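Local coordinates for protein 2,4-dihydroxyhept-2-ene-1,7-dioic acid aldolase (Kordia algicida OT-1, PDB 6BDE) that probably senses nitric oxide through a ferrous heme, as a member of the H-NOX family of gas-sensing proteins, at residues Asp91-His104 / Pro117-Met131. The protein carries 1 engineered substitution. Numbering follows the deposited sequence.
Sequences DPIEMLASIENHIH and PTFVVEEKTANSLTM. With HEM (protoporphyrin IX containing Fe), chain B.
His104 and Pro117 meet in the proximal heme pocket of this H-NOX domain, where the helix that carries the axial histidine lies against the antiparallel sheet. His104 NE2 binds the heme iron at 2.0 Å, while CE1 of its ring touches Pro117 CD. Next to CE1 in the same ring, ND1 gives its proton to a water that in turn donates to Glu100 OE1 and Pro117 O; together with the iron bond, this water relay helps fix the rotation of the imidazole and probably makes it a slightly stronger ligand. Glu100 OE1 also takes the backbone N-H of Phe119 (2.9 Å, 167°), which arrives from above the carboxylate plane. With CG anti to the backbone N and a bend at chi2 (70°), the glutamate folds over the start of strand 118-121. The Phe119 ring crosses Ile99, CD2 against CG2, and puts CZ 3.4 Å from HEM CBC.

Farther from the iron, helix 92-96 packs on strand 128-131, their axes 8.8 Å apart. Ile93 and Leu129 slide past one another in opposite directions, CD1 against CB, and Leu129 CD2 reaches Leu96 CB at 3.7 Å. Phe151 of helix 140-153 and Ile176 of strand 171-178 extend this apolar layer. Met131 SD lies 3.4 Å from Leu96 O, and the bend at chi3 (-60°) turns CE back toward the same carbonyl and Leu96 CB. On the solvent-exposed side Lys124 crosses Glu94 at about a right angle in a long, weak salt bridge, its CE resting on Ala97 CB. Beyond it, a water donates to both Asp91 OD2 (2.6 Å) and Ala126 O (2.9 Å).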
loop_
_atom_site.group_PDB
_atom_site.type_symbol
_atom_site.label_atom_id
_atom_site.label_comp_id
_atom_site.label_asym_id
_atom_site.label_seq_id
_atom_site.Cartn_x
_atom_site.Cartn_y
_atom_site.Cartn_z
ATOM N N ASP A 91 -10.061 3.210 -16.263
ATOM C CA ASP A 91 -8.847 3.965 -16.522
ATOM C C ASP A 91 -8.044 4.047 -15.228
ATOM O O ASP A 91 -8.623 4.316 -14.159
ATOM C CB ASP A 91 -9.176 5.367 -17.046
ATOM C CG ASP A 91 -7.939 6.197 -17.308
ATOM O OD1 ASP A 91 -7.343 6.054 -18.397
ATOM O OD2 ASP A 91 -7.564 6.997 -16.427
ATOM N N PRO A 92 -6.728 3.825 -15.279
ATOM C CA PRO A 92 -5.940 3.847 -14.037
ATOM C C PRO A 92 -5.816 5.231 -13.423
ATOM O O PRO A 92 -5.769 5.343 -12.192
ATOM C CB PRO A 92 -4.575 3.300 -14.477
ATOM C CG PRO A 92 -4.497 3.624 -15.931
ATOM C CD PRO A 92 -5.901 3.510 -16.458
ATOM N N ILE A 93 -5.756 6.285 -14.238
ATOM C CA ILE A 93 -5.650 7.635 -13.693
ATOM C C ILE A 93 -6.942 8.027 -12.984
ATOM O O ILE A 93 -6.916 8.628 -11.903
ATOM C CB ILE A 93 -5.285 8.632 -14.808
ATOM C CG1 ILE A 93 -3.840 8.420 -15.261
ATOM C CG2 ILE A 93 -5.494 10.066 -14.341
ATOM C CD1 ILE A 93 -2.815 8.731 -14.195
ATOM N N GLU A 94 -8.090 7.684 -13.573
ATOM C CA GLU A 94 -9.370 8.019 -12.955
ATOM C C GLU A 94 -9.554 7.285 -11.632
ATOM O O GLU A 94 -10.100 7.846 -10.674
ATOM C CB GLU A 94 -10.516 7.695 -13.913
ATOM C CG GLU A 94 -11.822 8.397 -13.575
ATOM C CD GLU A 94 -11.752 9.895 -13.797
ATOM O OE1 GLU A 94 -11.485 10.316 -14.942
ATOM O OE2 GLU A 94 -11.966 10.651 -12.827
ATOM N N MET A 95 -9.105 6.030 -11.561
ATOM C CA MET A 95 -9.235 5.269 -10.322
ATOM C C MET A 95 -8.362 5.855 -9.217
ATOM O O MET A 95 -8.808 5.989 -8.072
ATOM C CB MET A 95 -8.883 3.802 -10.567
ATOM C CG MET A 95 -8.727 2.980 -9.299
ATOM S SD MET A 95 -8.629 1.206 -9.609
ATOM C CE MET A 95 -8.112 0.615 -7.999
ATOM N N LEU A 96 -7.116 6.211 -9.542
ATOM C CA LEU A 96 -6.228 6.784 -8.536
ATOM C C LEU A 96 -6.715 8.150 -8.068
ATOM O O LEU A 96 -6.540 8.499 -6.895
ATOM C CB LEU A 96 -4.804 6.880 -9.086
ATOM C CG LEU A 96 -4.108 5.547 -9.377
ATOM C CD1 LEU A 96 -2.664 5.774 -9.798
ATOM C CD2 LEU A 96 -4.179 4.627 -8.168
ATOM N N ALA A 97 -7.328 8.931 -8.956
ATOM C CA ALA A 97 -7.930 10.193 -8.545
ATOM C C ALA A 97 -9.230 9.998 -7.778
ATOM O O ALA A 97 -9.822 10.989 -7.335
ATOM C CB ALA A 97 -8.174 11.083 -9.764
ATOM N N SER A 98 -9.682 8.756 -7.610
ATOM C CA SER A 98 -10.924 8.454 -6.911
ATOM C C SER A 98 -10.691 7.705 -5.605
ATOM O O SER A 98 -11.651 7.205 -5.009
ATOM C CB SER A 98 -11.853 7.647 -7.819
ATOM O OG SER A 98 -12.134 8.352 -9.015
ATOM N N ILE A 99 -9.441 7.612 -5.150
ATOM C CA ILE A 99 -9.153 6.916 -3.900
ATOM C C ILE A 99 -9.788 7.649 -2.725
ATOM O O ILE A 99 -10.423 7.037 -1.858
ATOM C CB ILE A 99 -7.633 6.765 -3.708
ATOM C CG1 ILE A 99 -7.027 5.938 -4.841
ATOM C CG2 ILE A 99 -7.321 6.135 -2.357
ATOM C CD1 ILE A 99 -5.534 6.105 -4.969
ATOM N N GLU A 100 -9.637 8.973 -2.689
ATOM C CA GLU A 100 -10.068 9.737 -1.524
ATOM C C GLU A 100 -11.587 9.826 -1.440
ATOM O O GLU A 100 -12.173 9.588 -0.378
ATOM C CB GLU A 100 -9.449 11.135 -1.561
ATOM C CG GLU A 100 -9.835 12.019 -0.384
ATOM C CD GLU A 100 -9.221 11.556 0.926
ATOM O OE1 GLU A 100 -8.199 10.838 0.886
ATOM O OE2 GLU A 100 -9.759 11.912 1.995
ATOM N N ASN A 101 -12.248 10.168 -2.547
ATOM C CA ASN A 101 -13.670 10.480 -2.517
ATOM C C ASN A 101 -14.567 9.308 -2.897
ATOM O O ASN A 101 -15.791 9.473 -2.926
ATOM C CB ASN A 101 -13.970 11.684 -3.422
ATOM C CG ASN A 101 -13.573 11.453 -4.871
ATOM O OD1 ASN A 101 -13.249 10.337 -5.276
ATOM N ND2 ASN A 101 -13.597 12.521 -5.661
ATOM N N HIS A 102 -14.005 8.135 -3.187
ATOM C CA HIS A 102 -14.847 6.973 -3.453
ATOM C C HIS A 102 -14.294 5.699 -2.825
ATOM O O HIS A 102 -14.956 5.084 -1.984
ATOM C CB HIS A 102 -15.030 6.754 -4.956
ATOM C CG HIS A 102 -15.845 5.541 -5.285
ATOM N ND1 HIS A 102 -15.478 4.636 -6.257
ATOM C CD2 HIS A 102 -17.005 5.080 -4.761
ATOM C CE1 HIS A 102 -16.379 3.672 -6.321
ATOM N NE2 HIS A 102 -17.316 3.918 -5.423
ATOM N N ILE A 103 -13.090 5.293 -3.238
ATOM C CA ILE A 103 -12.563 3.988 -2.840
ATOM C C ILE A 103 -12.449 3.897 -1.323
ATOM O O ILE A 103 -13.039 3.013 -0.689
ATOM C CB ILE A 103 -11.211 3.719 -3.523
ATOM C CG1 ILE A 103 -11.411 3.475 -5.020
ATOM C CG2 ILE A 103 -10.520 2.528 -2.876
ATOM C CD1 ILE A 103 -10.126 3.474 -5.814
ATOM N N HIS A 104 -11.696 4.815 -0.717
ATOM C CA HIS A 104 -11.516 4.773 0.727
ATOM C C HIS A 104 -12.753 5.228 1.491
ATOM O O HIS A 104 -12.826 5.006 2.705
ATOM C CB HIS A 104 -10.296 5.609 1.127
ATOM C CG HIS A 104 -8.996 4.884 0.961
ATOM N ND1 HIS A 104 -7.773 5.510 1.056
ATOM C CD2 HIS A 104 -8.732 3.580 0.702
ATOM C CE1 HIS A 104 -6.810 4.624 0.863
ATOM N NE2 HIS A 104 -7.367 3.446 0.649
ATOM N N PRO A 117 -5.006 6.868 4.863
ATOM C CA PRO A 117 -4.305 8.105 4.518
ATOM C C PRO A 117 -5.245 9.053 3.781
ATOM O O PRO A 117 -6.401 8.740 3.511
ATOM C CB PRO A 117 -3.174 7.617 3.614
ATOM C CG PRO A 117 -3.763 6.437 2.922
ATOM C CD PRO A 117 -4.680 5.776 3.928
ATOM N N THR A 118 -4.724 10.232 3.457
ATOM C CA THR A 118 -5.434 11.201 2.638
ATOM C C THR A 118 -4.689 11.404 1.327
ATOM O O THR A 118 -3.455 11.474 1.305
ATOM C CB THR A 118 -5.593 12.543 3.361
ATOM O OG1 THR A 118 -4.351 12.918 3.967
ATOM C CG2 THR A 118 -6.660 12.440 4.436
ATOM N N PHE A 119 -5.441 11.472 0.234
ATOM C CA PHE A 119 -4.909 11.799 -1.081
ATOM C C PHE A 119 -5.637 13.030 -1.599
ATOM O O PHE A 119 -6.871 13.047 -1.651
ATOM C CB PHE A 119 -5.074 10.635 -2.063
ATOM C CG PHE A 119 -4.075 9.527 -1.871
ATOM C CD1 PHE A 119 -2.814 9.602 -2.445
ATOM C CD2 PHE A 119 -4.401 8.404 -1.129
ATOM C CE1 PHE A 119 -1.897 8.581 -2.275
ATOM C CE2 PHE A 119 -3.488 7.379 -0.955
ATOM C CZ PHE A 119 -2.234 7.468 -1.529
ATOM N N VAL A 120 -4.879 14.057 -1.970
ATOM C CA VAL A 120 -5.437 15.306 -2.475
ATOM C C VAL A 120 -4.898 15.531 -3.880
ATOM O O VAL A 120 -3.681 15.652 -4.071
ATOM C CB VAL A 120 -5.100 16.493 -1.562
ATOM C CG1 VAL A 120 -5.731 17.770 -2.096
ATOM C CG2 VAL A 120 -5.564 16.214 -0.144
ATOM N N VAL A 121 -5.799 15.588 -4.855
ATOM C CA VAL A 121 -5.410 15.841 -6.238
ATOM C C VAL A 121 -5.103 17.324 -6.402
ATOM O O VAL A 121 -5.899 18.183 -6.004
ATOM C CB VAL A 121 -6.517 15.396 -7.204
ATOM C CG1 VAL A 121 -6.140 15.740 -8.640
ATOM C CG2 VAL A 121 -6.782 13.906 -7.059
ATOM N N GLU A 122 -3.940 17.626 -6.977
ATOM C CA GLU A 122 -3.577 18.992 -7.327
ATOM C C GLU A 122 -3.611 19.257 -8.823
ATOM O O GLU A 122 -3.955 20.367 -9.233
ATOM C CB GLU A 122 -2.180 19.329 -6.791
ATOM C CG GLU A 122 -2.096 19.367 -5.273
ATOM C CD GLU A 122 -0.752 19.859 -4.773
ATOM O OE1 GLU A 122 0.239 19.762 -5.529
ATOM O OE2 GLU A 122 -0.685 20.344 -3.624
ATOM N N GLU A 123 -3.262 18.266 -9.642
ATOM C CA GLU A 123 -3.338 18.366 -11.092
ATOM C C GLU A 123 -3.790 17.025 -11.649
ATOM O O GLU A 123 -3.490 15.971 -11.083
ATOM C CB GLU A 123 -1.991 18.761 -11.714
ATOM C CG GLU A 123 -1.446 20.101 -11.250
ATOM C CD GLU A 123 -0.028 20.345 -11.722
ATOM O OE1 GLU A 123 0.340 19.826 -12.797
ATOM O OE2 GLU A 123 0.720 21.053 -11.015
ATOM N N LYS A 124 -4.512 17.070 -12.767
ATOM C CA LYS A 124 -5.016 15.846 -13.377
ATOM C C LYS A 124 -5.295 16.080 -14.854
ATOM O O LYS A 124 -6.020 17.016 -15.209
ATOM C CB LYS A 124 -6.289 15.359 -12.677
ATOM C CG LYS A 124 -6.939 14.162 -13.353
ATOM C CD LYS A 124 -8.242 13.775 -12.676
ATOM C CE LYS A 124 -8.811 12.496 -13.271
ATOM N NZ LYS A 124 -8.921 12.569 -14.754
ATOM N N THR A 125 -4.719 15.236 -15.701
ATOM C CA THR A 125 -5.091 15.125 -17.103
ATOM C C THR A 125 -5.496 13.676 -17.375
ATOM O O THR A 125 -5.632 12.864 -16.455
ATOM C CB THR A 125 -3.951 15.573 -18.021
ATOM O OG1 THR A 125 -2.897 14.604 -17.987
ATOM C CG2 THR A 125 -3.406 16.926 -17.585
ATOM N N ALA A 126 -5.690 13.352 -18.655
ATOM C CA ALA A 126 -6.075 11.991 -19.010
ATOM C C ALA A 126 -4.951 10.999 -18.744
ATOM O O ALA A 126 -5.218 9.827 -18.454
ATOM C CB ALA A 126 -6.501 11.930 -20.476
ATOM N N ASN A 127 -3.697 11.447 -18.828
ATOM C CA ASN A 127 -2.551 10.564 -18.654
ATOM C C ASN A 127 -1.569 11.073 -17.606
ATOM O O ASN A 127 -0.431 10.589 -17.557
ATOM C CB ASN A 127 -1.827 10.367 -19.990
ATOM C CG ASN A 127 -2.733 9.806 -21.067
ATOM O OD1 ASN A 127 -3.523 8.895 -20.819
ATOM N ND2 ASN A 127 -2.630 10.357 -22.270
ATOM N N SER A 128 -1.968 12.032 -16.771
ATOM C CA SER A 128 -1.110 12.553 -15.717
ATOM C C SER A 128 -1.937 12.781 -14.462
ATOM O O SER A 128 -3.147 13.012 -14.529
ATOM C CB SER A 128 -0.421 13.857 -16.135
ATOM O OG SER A 128 0.718 14.106 -15.331
ATOM N N LEU A 129 -1.270 12.716 -13.312
ATOM C CA LEU A 129 -1.941 12.903 -12.032
ATOM C C LEU A 129 -0.905 13.248 -10.974
ATOM O O LEU A 129 0.073 12.515 -10.800
ATOM C CB LEU A 129 -2.717 11.646 -11.624
ATOM C CG LEU A 129 -3.426 11.708 -10.269
ATOM C CD1 LEU A 129 -4.545 12.735 -10.308
ATOM C CD2 LEU A 129 -3.960 10.341 -9.882
ATOM N N THR A 130 -1.121 14.360 -10.275
ATOM C CA THR A 130 -0.269 14.778 -9.169
ATOM C C THR A 130 -1.116 14.826 -7.906
ATOM O O THR A 130 -2.102 15.569 -7.845
ATOM C CB THR A 130 0.374 16.139 -9.442
ATOM O OG1 THR A 130 1.232 16.044 -10.587
ATOM C CG2 THR A 130 1.193 16.594 -8.239
ATOM N N MET A 131 -0.738 14.032 -6.907
ATOM C CA MET A 131 -1.484 13.932 -5.663
ATOM C C MET A 131 -0.551 14.100 -4.475
ATOM O O MET A 131 0.634 13.759 -4.538
ATOM C CB MET A 131 -2.217 12.588 -5.548
ATOM C CG MET A 131 -3.355 12.404 -6.532
ATOM S SD MET A 131 -4.350 10.954 -6.137
ATOM C CE MET A 131 -3.119 9.660 -6.241
HETATM C CHA HEM B . -4.686 1.380 4.022
HETATM C CHB HEM B . -8.749 -1.119 1.427
HETATM C CHC HEM B . -7.170 1.203 -3.316
HETATM C CHD HEM B . -2.944 3.514 -0.762
HETATM C C1A HEM B . -5.986 0.544 3.303
HETATM C C2A HEM B . -6.464 -0.411 4.231
HETATM C C3A HEM B . -7.463 -1.021 3.587
HETATM C C4A HEM B . -7.506 -0.394 2.326
HETATM C CMA HEM B . -8.362 -2.141 4.106
HETATM C CAA HEM B . -5.975 -0.669 5.656
HETATM C CBA HEM B . -6.760 0.250 6.596
HETATM C CGA HEM B . -6.432 -0.038 8.059
HETATM O O1A HEM B . -7.126 0.485 8.971
HETATM O O2A HEM B . -5.472 -0.796 8.357
HETATM C C1B HEM B . -8.459 -0.598 -0.117
HETATM C C2B HEM B . -9.195 -1.285 -1.284
HETATM C C3B HEM B . -8.741 -0.639 -2.471
HETATM C C4B HEM B . -7.770 0.400 -1.992
HETATM C CMB HEM B . -10.212 -2.422 -1.178
HETATM C CAB HEM B . -9.153 -0.911 -3.914
HETATM C CBB HEM B . -10.417 -0.842 -4.277
HETATM C C1C HEM B . -5.780 1.964 -2.668
HETATM C C2C HEM B . -4.919 2.390 -3.704
HETATM C C3C HEM B . -3.880 2.958 -3.068
HETATM C C4C HEM B . -4.191 2.840 -1.699
HETATM C CMC HEM B . -5.124 2.241 -5.210
HETATM C CAC HEM B . -2.645 3.602 -3.687
HETATM C CBC HEM B . -2.554 4.913 -3.745
HETATM C C1D HEM B . -3.294 2.928 0.768
HETATM C C2D HEM B . -2.099 3.146 1.665
HETATM C C3D HEM B . -2.489 2.613 2.923
HETATM C C4D HEM B . -3.926 2.079 2.738
HETATM C CMD HEM B . -0.769 3.809 1.316
HETATM C CAD HEM B . -1.648 2.581 4.199
HETATM C CBD HEM B . -2.294 3.411 5.304
HETATM C CGD HEM B . -1.657 4.795 5.325
HETATM O O1D HEM B . -0.928 5.159 4.365
HETATM O O2D HEM B . -1.867 5.566 6.297
HETATM N NA HEM B . -6.545 0.583 2.022
HETATM N NB HEM B . -7.442 0.479 -0.543
HETATM N NC HEM B . -5.362 2.154 -1.346
HETATM N ND HEM B . -4.477 2.197 1.301
HETATM FE FE HEM B . -6.255 1.795 0.428
HETATM O O HOH W 1 -7.878 9.483 -17.285
HETATM O O HOH W 2 -5.072 7.080 -18.386
HETATM O O HOH W 3 -7.319 8.312 0.990
HETATM O O HOH W 4 -9.065 9.515 3.922
#